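PDB 4Y7S: secreted hemophore CSA2 from Candida albicans, which binds heme outside the cell and exchanges it with partner CFEM proteins, helping hyphae use iron from human hemoglobin. Local coordinates for residues F18-A30 / D73-C85. Sequence-based numbering, arbitrary orientation.
Sequences FADRIYDQIPKCA and DVTNFRKLAVGAC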
ATOM      1  N   PHE A  18      -6.589  16.170  -3.641  1.00 17.60           N
ATOM      2  CA  PHE A  18      -5.918  15.860  -4.904  1.00 16.82           C
ATOM      3  C   PHE A  18      -6.743  16.368  -6.082  1.00 18.67           C
ATOM      4  O   PHE A  18      -6.259  17.131  -6.908  1.00 19.55           O
ATOM      5  CB  PHE A  18      -5.684  14.358  -5.006  1.00 18.39           C
ATOM      6  CG  PHE A  18      -5.126  13.885  -6.347  1.00 21.81           C
ATOM      7  CD1 PHE A  18      -3.790  14.061  -6.668  1.00 22.45           C
ATOM      8  CD2 PHE A  18      -5.941  13.212  -7.255  1.00 22.26           C
ATOM      9  CE1 PHE A  18      -3.272  13.600  -7.897  1.00 19.57           C
ATOM     10  CE2 PHE A  18      -5.436  12.742  -8.480  1.00 18.48           C
ATOM     11  CZ  PHE A  18      -4.098  12.929  -8.792  1.00 17.19           C
ATOM     12  N   ALA A  19      -7.997  15.938  -6.138  1.00 18.30           N
ATOM     13  CA  ALA A  19      -8.919  16.338  -7.191  1.00 16.48           C
ATOM     14  C   ALA A  19      -9.071  17.850  -7.344  1.00 19.31           C
ATOM     15  O   ALA A  19      -9.082  18.349  -8.466  1.00 19.44           O
ATOM     16  CB  ALA A  19     -10.281  15.715  -6.941  1.00 23.80           C
ATOM     17  N   ASP A  20      -9.198  18.573  -6.229  1.00 17.26           N
ATOM     18  CA  ASP A  20      -9.464  19.997  -6.282  1.00 19.62           C
ATOM     19  C   ASP A  20      -8.343  20.723  -7.028  1.00 22.30           C
ATOM     20  O   ASP A  20      -8.559  21.761  -7.616  1.00 23.27           O
ATOM     21  CB  ASP A  20      -9.616  20.595  -4.863  1.00 25.67           C
ATOM     22  CG  ASP A  20     -10.991  20.315  -4.237  1.00 25.28           C
ATOM     23  OD1 ASP A  20     -11.668  19.352  -4.665  1.00 21.48           O
ATOM     24  OD2 ASP A  20     -11.409  21.075  -3.321  1.00 29.82           O
ATOM     25  N   ARG A  21      -7.132  20.189  -6.986  1.00 18.58           N
ATOM     26  CA  ARG A  21      -6.015  20.877  -7.618  1.00 19.12           C
ATOM     27  C   ARG A  21      -6.052  20.818  -9.139  1.00 20.57           C
ATOM     28  O   ARG A  21      -5.542  21.716  -9.800  1.00 19.44           O
ATOM     29  CB  ARG A  21      -4.690  20.284  -7.144  1.00 21.42           C
ATOM     30  CG  ARG A  21      -4.454  20.385  -5.659  1.00 18.82           C
ATOM     31  CD  ARG A  21      -4.395  21.849  -5.134  1.00 22.01           C
ATOM     32  NE  ARG A  21      -4.514  21.713  -3.702  1.00 43.71           N
ATOM     33  CZ  ARG A  21      -5.624  21.909  -3.010  1.00 36.45           C
ATOM     34  NH1 ARG A  21      -6.717  22.383  -3.583  1.00 30.74           N
ATOM     35  NH2 ARG A  21      -5.602  21.684  -1.713  1.00 45.45           N
ATOM     36  N   ILE A  22      -6.670  19.781  -9.692  1.00 19.62           N
ATOM     37  CA  ILE A  22      -6.549  19.517 -11.129  1.00 23.44           C
ATOM     38  C   ILE A  22      -7.868  19.264 -11.868  1.00 21.32           C
ATOM     39  O   ILE A  22      -7.864  19.043 -13.088  1.00 21.04           O
ATOM     40  CB  ILE A  22      -5.600  18.299 -11.349  1.00 19.77           C
ATOM     41  CG1 ILE A  22      -6.168  17.044 -10.707  1.00 17.22           C
ATOM     42  CG2 ILE A  22      -4.218  18.575 -10.752  1.00 21.96           C
ATOM     43  CD1 ILE A  22      -5.308  15.765 -10.947  1.00 26.67           C
ATOM     44  N   TYR A  23      -8.984  19.315 -11.149  1.00 18.97           N
ATOM     45  CA  TYR A  23     -10.250  18.851 -11.688  1.00 25.24           C
ATOM     46  C   TYR A  23     -10.619  19.598 -12.956  1.00 20.97           C
ATOM     47  O   TYR A  23     -11.112  18.997 -13.914  1.00 21.86           O
ATOM     48  CB  TYR A  23     -11.382  18.993 -10.655  1.00 23.19           C
ATOM     49  CG  TYR A  23     -12.657  18.309 -11.108  1.00 20.20           C
ATOM     50  CD1 TYR A  23     -12.780  16.930 -11.040  1.00 22.77           C
ATOM     51  CD2 TYR A  23     -13.728  19.041 -11.621  1.00 22.18           C
ATOM     52  CE1 TYR A  23     -13.932  16.291 -11.457  1.00 24.37           C
ATOM     53  CE2 TYR A  23     -14.889  18.413 -12.041  1.00 26.07           C
ATOM     54  CZ  TYR A  23     -14.984  17.036 -11.955  1.00 26.23           C
ATOM     55  OH  TYR A  23     -16.128  16.396 -12.373  1.00 30.73           O
ATOM     56  N   ASP A  24     -10.411  20.890 -12.977  1.00 23.49           N
ATOM     57  CA  ASP A  24     -10.752  21.701 -14.121  1.00 25.70           C
ATOM     58  C   ASP A  24      -9.777  21.608 -15.287  1.00 25.00           C
ATOM     59  O   ASP A  24     -10.074  22.045 -16.331  1.00 25.33           O
ATOM     60  CB  ASP A  24     -10.892  23.142 -13.708  1.00 36.19           C
ATOM     61  CG  ASP A  24     -12.062  23.364 -12.837  1.00 42.81           C
ATOM     62  OD1 ASP A  24     -13.050  22.645 -12.944  1.00 44.52           O
ATOM     63  OD2 ASP A  24     -11.988  24.260 -12.037  1.00 50.53           O
ATOM     64  N   GLN A  25      -8.611  21.051 -15.069  1.00 22.14           N
ATOM     65  CA  GLN A  25      -7.611  20.976 -16.104  1.00 23.76           C
ATOM     66  C   GLN A  25      -7.451  19.617 -16.731  1.00 22.53           C
ATOM     67  O   GLN A  25      -6.998  19.515 -17.812  1.00 24.14           O
ATOM     68  CB  GLN A  25      -6.273  21.449 -15.592  1.00 27.24           C
ATOM     69  CG  GLN A  25      -6.219  22.873 -15.074  1.00 64.81           C
ATOM     70  CD  GLN A  25      -4.963  23.131 -14.286  1.00 63.21           C
ATOM     71  OE1 GLN A  25      -4.935  22.965 -13.061  1.00 57.33           O
ATOM     72  NE2 GLN A  25      -3.899  23.487 -14.982  1.00 89.09           N
ATOM     73  N   ILE A  26      -7.830  18.574 -16.035  1.00 20.44           N
ATOM     74  CA  ILE A  26      -7.623  17.218 -16.545  1.00 19.98           C
ATOM     75  C   ILE A  26      -8.551  16.906 -17.722  1.00 21.24           C
ATOM     76  O   ILE A  26      -9.625  17.498 -17.853  1.00 21.74           O
ATOM     77  CB  ILE A  26      -7.844  16.138 -15.444  1.00 17.92           C
ATOM     78  CG1 ILE A  26      -9.180  16.348 -14.741  1.00 20.74           C
ATOM     79  CG2 ILE A  26      -6.701  16.156 -14.448  1.00 25.63           C
ATOM     80  CD1 ILE A  26      -9.513  15.253 -13.714  1.00 20.16           C
ATOM     81  N   PRO A  27      -8.145  15.958 -18.576  1.00 23.27           N
ATOM     82  CA  PRO A  27      -9.067  15.570 -19.640  1.00 23.41           C
ATOM     83  C   PRO A  27     -10.350  15.057 -19.027  1.00 22.19           C
ATOM     84  O   PRO A  27     -10.352  14.569 -17.882  1.00 20.32           O
ATOM     85  CB  PRO A  27      -8.294  14.495 -20.415  1.00 28.71           C
ATOM     86  CG  PRO A  27      -7.169  14.108 -19.576  1.00 29.30           C
ATOM     87  CD  PRO A  27      -6.859  15.249 -18.671  1.00 28.39           C
ATOM     88  N   LYS A  28     -11.451  15.241 -19.742  1.00 23.32           N
ATOM     89  CA  LYS A  28     -12.769  14.903 -19.206  1.00 22.58           C
ATOM     90  C   LYS A  28     -12.869  13.433 -18.841  1.00 21.85           C
ATOM     91  O   LYS A  28     -13.626  13.068 -17.938  1.00 20.89           O
ATOM     92  CB  LYS A  28     -13.881  15.278 -20.202  1.00 30.39           C
ATOM     93  CG  LYS A  28     -13.898  16.760 -20.581  1.00 47.38           C
ATOM     94  CD  LYS A  28     -13.836  17.676 -19.345  1.00 44.67           C
ATOM     95  CE  LYS A  28     -13.746  19.156 -19.721  1.00 50.17           C
ATOM     96  NZ  LYS A  28     -13.186  19.988 -18.599  1.00 45.45           N
ATOM     97  N   CYS A  29     -12.126  12.593 -19.551  1.00 22.79           N
ATOM     98  CA  CYS A  29     -12.190  11.165 -19.305  1.00 24.26           C
ATOM     99  C   CYS A  29     -11.704  10.819 -17.899  1.00 20.88           C
ATOM    100  O   CYS A  29     -12.122   9.813 -17.348  1.00 20.80           O
ATOM    101  CB  CYS A  29     -11.379  10.393 -20.340  1.00 24.68           C
ATOM    102  SG  CYS A  29      -9.635  10.766 -20.399  1.00 24.69           S
ATOM    103  N   ALA A  30     -10.895  11.686 -17.292  1.00 23.91           N
ATOM    104  CA  ALA A  30     -10.317  11.389 -15.984  1.00 19.05           C
ATOM    105  C   ALA A  30     -11.104  11.981 -14.832  1.00 25.36           C
ATOM    106  O   ALA A  30     -10.818  11.673 -13.681  1.00 20.11           O
ATOM    107  CB  ALA A  30      -8.891  11.893 -15.920  1.00 17.82           C
ATOM    108  N   ASP A  73      -4.423  12.033 -23.558  1.00 22.20           N
ATOM    109  CA  ASP A  73      -5.234  12.249 -22.364  1.00 20.38           C
ATOM    110  C   ASP A  73      -4.565  11.594 -21.152  1.00 19.52           C
ATOM    111  O   ASP A  73      -4.582  12.142 -20.043  1.00 19.96           O
ATOM    112  CB  ASP A  73      -6.650  11.692 -22.549  1.00 21.24           C
ATOM    113  CG  ASP A  73      -7.485  12.515 -23.494  1.00 24.81           C
ATOM    114  OD1 ASP A  73      -7.094  13.666 -23.788  1.00 24.63           O
ATOM    115  OD2 ASP A  73      -8.513  11.986 -23.982  1.00 25.99           O
ATOM    116  N   VAL A  74      -3.993  10.411 -21.339  1.00 23.30           N
ATOM    117  CA  VAL A  74      -3.289   9.752 -20.233  1.00 18.53           C
ATOM    118  C   VAL A  74      -2.052  10.574 -19.835  1.00 15.59           C
ATOM    119  O   VAL A  74      -1.841  10.899 -18.660  1.00 15.34           O
ATOM    120  CB  VAL A  74      -2.850   8.321 -20.585  1.00 20.20           C
ATOM    121  CG1 VAL A  74      -2.138   7.697 -19.386  1.00 20.40           C
ATOM    122  CG2 VAL A  74      -4.061   7.465 -20.982  1.00 19.26           C
ATOM    123  N   THR A  75      -1.256  10.931 -20.840  1.00 17.27           N
ATOM    124  CA  THR A  75      -0.038  11.700 -20.634  1.00 19.20           C
ATOM    125  C   THR A  75      -0.305  13.043 -19.923  1.00 27.67           C
ATOM    126  O   THR A  75       0.393  13.408 -18.974  1.00 21.03           O
ATOM    127  CB  THR A  75       0.640  11.932 -21.974  1.00 26.36           C
ATOM    128  OG1 THR A  75       0.914  10.654 -22.570  1.00 29.58           O
ATOM    129  CG2 THR A  75       1.935  12.697 -21.812  1.00 27.72           C
ATOM    130  N   ASN A  76      -1.320  13.765 -20.380  1.00 24.22           N
ATOM    131  CA  ASN A  76      -1.690  15.034 -19.769  1.00 19.06           C
ATOM    132  C   ASN A  76      -2.221  14.863 -18.347  1.00 22.56           C
ATOM    133  O   ASN A  76      -1.905  15.653 -17.454  1.00 14.97           O
ATOM    134  CB  ASN A  76      -2.711  15.748 -20.657  1.00 22.97           C
ATOM    135  CG  ASN A  76      -2.072  16.385 -21.861  1.00 25.81           C
ATOM    136  OD1 ASN A  76      -0.915  16.782 -21.802  1.00 28.46           O
ATOM    137  ND2 ASN A  76      -2.798  16.433 -22.985  1.00 25.90           N
ATOM    138  N   PHE A  77      -3.018  13.833 -18.119  1.00 14.60           N
ATOM    139  CA  PHE A  77      -3.457  13.564 -16.767  1.00 15.14           C
ATOM    140  C   PHE A  77      -2.246  13.335 -15.846  1.00 20.52           C
ATOM    141  O   PHE A  77      -2.182  13.898 -14.756  1.00 17.37           O
ATOM    142  CB  PHE A  77      -4.389  12.364 -16.659  1.00 12.72           C
ATOM    143  CG  PHE A  77      -4.698  12.044 -15.240  1.00 15.41           C
ATOM    144  CD1 PHE A  77      -5.723  12.728 -14.587  1.00 18.70           C
ATOM    145  CD2 PHE A  77      -3.903  11.161 -14.518  1.00 17.93           C
ATOM    146  CE1 PHE A  77      -5.985  12.499 -13.246  1.00 24.40           C
ATOM    147  CE2 PHE A  77      -4.158  10.922 -13.169  1.00 17.06           C
ATOM    148  CZ  PHE A  77      -5.200  11.594 -12.537  1.00 18.53           C
ATOM    149  N   ARG A  78      -1.284  12.529 -16.285  1.00 17.42           N
ATOM    150  CA  ARG A  78      -0.152  12.221 -15.428  1.00 16.77           C
ATOM    151  C   ARG A  78       0.697  13.475 -15.150  1.00 26.47           C
ATOM    152  O   ARG A  78       1.194  13.643 -14.039  1.00 20.42           O
ATOM    153  CB  ARG A  78       0.749  11.143 -16.028  1.00 18.31           C
ATOM    154  CG  ARG A  78       0.135   9.773 -16.087  1.00 30.73           C
ATOM    155  CD  ARG A  78       1.171   8.705 -16.510  1.00 31.84           C
ATOM    156  NE  ARG A  78       1.975   8.190 -15.390  1.00 41.40           N
ATOM    157  CZ  ARG A  78       2.767   7.117 -15.464  1.00 36.82           C
ATOM    158  NH1 ARG A  78       2.884   6.449 -16.603  1.00 35.66           N
ATOM    159  NH2 ARG A  78       3.456   6.722 -14.406  1.00 28.20           N
ATOM    160  N   LYS A  79       0.859  14.341 -16.151  1.00 17.03           N
ATOM    161  CA  LYS A  79       1.595  15.585 -15.967  1.00 14.17           C
ATOM    162  C   LYS A  79       0.931  16.456 -14.923  1.00 13.76           C
ATOM    163  O   LYS A  79       1.606  17.060 -14.107  1.00 18.60           O
ATOM    164  CB  LYS A  79       1.689  16.352 -17.277  1.00 15.79           C
ATOM    165  CG  LYS A  79       2.687  15.741 -18.224  1.00 23.66           C
ATOM    166  CD  LYS A  79       2.906  16.589 -19.500  1.00 27.42           C
ATOM    167  CE  LYS A  79       3.967  15.934 -20.390  1.00 30.59           C
ATOM    168  NZ  LYS A  79       3.971  16.494 -21.760  1.00 31.57           N
ATOM    169  N   LEU A  80      -0.390  16.527 -14.951  1.00 18.03           N
ATOM    170  CA  LEU A  80      -1.106  17.325 -13.959  1.00 22.35           C
ATOM    171  C   LEU A  80      -1.034  16.716 -12.556  1.00 21.07           C
ATOM    172  O   LEU A  80      -0.863  17.444 -11.566  1.00 16.96           O
ATOM    173  CB  LEU A  80      -2.559  17.500 -14.370  1.00 20.21           C
ATOM    174  CG  LEU A  80      -2.746  18.505 -15.490  1.00 20.74           C
ATOM    175  CD1 LEU A  80      -4.047  18.235 -16.165  1.00 18.43           C
ATOM    176  CD2 LEU A  80      -2.688  19.931 -14.960  1.00 25.86           C
ATOM    177  N   ALA A  81      -1.168  15.390 -12.462  1.00 17.35           N
ATOM    178  CA  ALA A  81      -1.058  14.714 -11.178  1.00 14.51           C
ATOM    179  C   ALA A  81       0.316  14.946 -10.560  1.00 17.06           C
ATOM    180  O   ALA A  81       0.450  15.311  -9.381  1.00 15.12           O
ATOM    181  CB  ALA A  81      -1.323  13.222 -11.333  1.00 17.03           C
ATOM    182  N   VAL A  82       1.338  14.753 -11.373  1.00 14.08           N
ATOM    183  CA  VAL A  82       2.712  14.958 -10.932  1.00 18.68           C
ATOM    184  C   VAL A  82       2.911  16.412 -10.485  1.00 20.31           C
ATOM    185  O   VAL A  82       3.509  16.677  -9.442  1.00 20.76           O
ATOM    186  CB  VAL A  82       3.700  14.617 -12.046  1.00 18.99           C
ATOM    187  CG1 VAL A  82       5.095  15.181 -11.743  1.00 20.34           C
ATOM    188  CG2 VAL A  82       3.761  13.102 -12.232  1.00 16.92           C
ATOM    189  N   GLY A  83       2.397  17.347 -11.272  1.00 19.10           N
ATOM    190  CA  GLY A  83       2.557  18.753 -10.953  1.00 23.25           C
ATOM    191  C   GLY A  83       1.920  19.142  -9.627  1.00 17.51           C
ATOM    192  O   GLY A  83       2.524  19.835  -8.810  1.00 19.83           O
ATOM    193  N   ALA A  84       0.701  18.683  -9.402  1.00 15.40           N
ATOM    194  CA  ALA A  84      -0.008  19.009  -8.172  1.00 18.85           C
ATOM    195  C   ALA A  84       0.698  18.408  -6.961  1.00 20.61           C
ATOM    196  O   ALA A  84       0.837  19.056  -5.928  1.00 19.36           O
ATOM    197  CB  ALA A  84      -1.437  18.512  -8.238  1.00 15.80           C
ATOM    198  N   CYS A  85       1.136  17.167  -7.095  1.00 15.14           N
ATOM    199  CA  CYS A  85       1.789  16.476  -6.000  1.00 16.50           C
ATOM    200  C   CYS A  85       3.159  17.091  -5.719  1.00 14.27           C
ATOM    201  O   CYS A  85       3.548  17.249  -4.568  1.00 15.36           O
ATOM    202  CB  CYS A  85       1.898  14.986  -6.319  1.00 17.66           C
ATOM    203  SG  CYS A  85       0.288  14.213  -6.500  1.00 15.92           S
TER
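Ile22 and Ile26 lie against Leu80 and Phe77 where the irregular chain of 18-30, a short weakly bonded helical turn followed by loop, runs antiparallel to the regular helix 73-85. The backbones come closest at Ile26 and Phe77, whose CA atoms are 5.5 Å apart. Ile22 O accepts from the N atoms of both Gln25 and Ile26, one carbonyl closing the turn 22-26.

Ile22 is a knob among Phe77, Leu80, Ala81 and Ala84. Its two branches divide the work: CG2 rests 3.7 Å from Ala84 CB, small enough for close approach, while CD1 reaches Phe77 CE1. With Phe77 CG anti to the backbone N (chi1 174°), the ring runs beside the Ile26 side chain, pointing the same way, and its CD1 comes obliquely to Ala30 CB (3.5 Å) and Ile26 CG2 (3.6 Å). Leu80 spreads its methyls, CD1 against Gln25 O and Ile26 CA, CD2 against Gln25 CB and its side-chain amide. Phe18 turns its ring edge to the helix: the small Ala81 lets CZ approach its CB to 3.8 Å, and Cys85 SG sits near the ring plane, 3.9 Å from CE1, a sulfur-aromatic contact. At the other end the compact Pro27 ring, suited to the extended chain here, places CG 3.3 Å from Asp73 O. Cys29 SG meets Asp73 CB.

Disulfides link each segment to a different neighbour: Cys29 to Cys69, just after helix 55-68, and Cys85, its side chain about 8 Å from the heme, to Cys52. Helix 55-68 covers Phe77 and Ala30 through Val61 and Val65, helix 48-53 meets Phe18, which also stacks near Trp95, and helix 99-110 packs against Val74 and Arg78.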